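Local coordinates for putative glycosyl hydrolase (Parabacteroides distasonis, PDB 4QHZ) that binds magnesium and is probably a glycosyl hydrolase of the 3-keto-disaccharide hydrolase (DUF1080) family, at the interface of chains A and B. Sequence-based numbering; all coordinates share one arbitrary frame. Chains: chain A/B, putative glycosyl hydrolase.

The interface of chains A and B. Residues chain A 16-18, 21-22; chain B 15-18, 22.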
# COMPACT_ATOMS: atom_id res chain seq x y z
N ALA A 16 -31.61 -5.20 -6.32
CA ALA A 16 -32.22 -6.49 -6.00
C ALA A 16 -32.97 -6.48 -4.66
O ALA A 16 -33.10 -7.52 -4.01
CB ALA A 16 -31.18 -7.60 -6.03
N GLY A 17 -33.46 -5.31 -4.26
CA GLY A 17 -34.33 -5.19 -3.09
C GLY A 17 -33.61 -5.02 -1.76
O GLY A 17 -34.24 -5.11 -0.71
N ILE A 18 -32.30 -4.78 -1.79
CA ILE A 18 -31.54 -4.63 -0.55
C ILE A 18 -32.08 -3.45 0.26
O ILE A 18 -32.44 -2.42 -0.31
CB ILE A 18 -30.03 -4.49 -0.83
CG1 ILE A 18 -29.23 -4.69 0.46
CG2 ILE A 18 -29.71 -3.14 -1.46
CD1 ILE A 18 -27.76 -4.97 0.22
N GLU A 21 -31.21 -1.78 6.50
CA GLU A 21 -30.88 -2.62 7.66
C GLU A 21 -29.83 -3.69 7.36
O GLU A 21 -29.06 -4.08 8.24
CB GLU A 21 -32.13 -3.31 8.20
CG GLU A 21 -33.14 -2.39 8.87
CD GLU A 21 -34.27 -1.97 7.94
OE1 GLU A 21 -34.09 -2.01 6.70
OE2 GLU A 21 -35.35 -1.60 8.46
N MSE A 22 -29.79 -4.16 6.12
CA MSE A 22 -28.88 -5.25 5.75
C MSE A 22 -27.41 -4.80 5.70
O MSE A 22 -26.53 -5.65 5.60
CB MSE A 22 -29.31 -5.81 4.41
CG MSE A 22 -30.63 -6.57 4.56
SE MSE A 22 -31.38 -6.93 2.79
CE MSE A 22 -33.19 -7.55 3.26
N TYR B 15 -27.55 -12.21 7.27
CA TYR B 15 -27.78 -11.18 8.28
C TYR B 15 -28.84 -10.17 7.83
O TYR B 15 -28.75 -9.61 6.73
CB TYR B 15 -26.46 -10.46 8.59
CG TYR B 15 -26.62 -9.34 9.58
CD1 TYR B 15 -26.68 -9.60 10.95
CD2 TYR B 15 -26.74 -8.03 9.16
CE1 TYR B 15 -26.84 -8.58 11.87
CE2 TYR B 15 -26.90 -7.00 10.07
CZ TYR B 15 -26.95 -7.28 11.42
OH TYR B 15 -27.10 -6.25 12.31
N ALA B 16 -29.85 -9.99 8.67
CA ALA B 16 -30.98 -9.09 8.41
C ALA B 16 -31.70 -9.40 7.10
O ALA B 16 -32.31 -8.52 6.49
CB ALA B 16 -30.51 -7.64 8.43
N GLY B 17 -31.65 -10.67 6.68
CA GLY B 17 -32.43 -11.14 5.53
C GLY B 17 -31.79 -10.95 4.18
O GLY B 17 -32.43 -11.14 3.16
N ILE B 18 -30.51 -10.60 4.15
CA ILE B 18 -29.81 -10.39 2.88
C ILE B 18 -29.83 -11.69 2.06
O ILE B 18 -29.69 -12.78 2.62
CB ILE B 18 -28.36 -9.88 3.09
CG1 ILE B 18 -27.79 -9.35 1.77
CG2 ILE B 18 -27.47 -10.97 3.68
CD1 ILE B 18 -26.57 -8.47 1.94
N MSE B 22 -28.41 -10.10 -3.93
CA MSE B 22 -28.05 -8.72 -3.61
C MSE B 22 -26.57 -8.46 -3.73
O MSE B 22 -26.15 -7.30 -3.68
CB MSE B 22 -28.57 -8.39 -2.21
CG MSE B 22 -30.08 -8.26 -2.25
SE MSE B 22 -30.77 -8.22 -0.41
CE MSE B 22 -32.70 -8.45 -0.76
O HOH W 1 -26.31 -8.20 5.74
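Two short 3-10 turns near the N-terminus, residues 15-17 and 20-23, form a small two-fold patch in which each chain pushes one selenomethionine into the other. The structure alone does not show whether this pairing of copies serves the protein in solution. At the centre A:Met22 and B:Met22 cross at about a right angle, selenium over selenium, with SE of A:Met22 3.5 Å from SE of B:Met22. In both residues CG is anti to the carbonyl carbon (chi1 -70° in A:Met22) and the chain is extended beyond it, so the straight arm carries its methyl up to the backbone carbonyls of the partner's 15-17 element. There CE of B:Met22 ends beside two of them, 3.4 Å from O of A:Ala16 and 3.7 Å from O of A:Gly17. Further back along the arm, CB of A:Ala16 lies 4.0 Å from CG of B:Met22, and CB of the twin B:Ala16 lies beside CA of A:Met22 and the carbonyl O of A:Glu21. Isoleucine forms another wall: the SE of B:Met22 rests 3.7 Å from CA of A:Ile18 and also touches its CB, the two side chains crossing obliquely. With CG1 anti to the backbone N (chi1 -166°) and CD1 extended beyond it, A:Ile18 and B:Ile18 lie side by side, pointing the same way, their CD1 methyls just in contact. No direct polar bond joins the chains within the patch, so apolar packing carries it, supplemented by a water link. Water 1, in plane at the edge of the B:Tyr15 ring, sits 2.6 Å from the carbonyl O of A:Met22 and 3.0 Å from the carbonyl O of B:Tyr15.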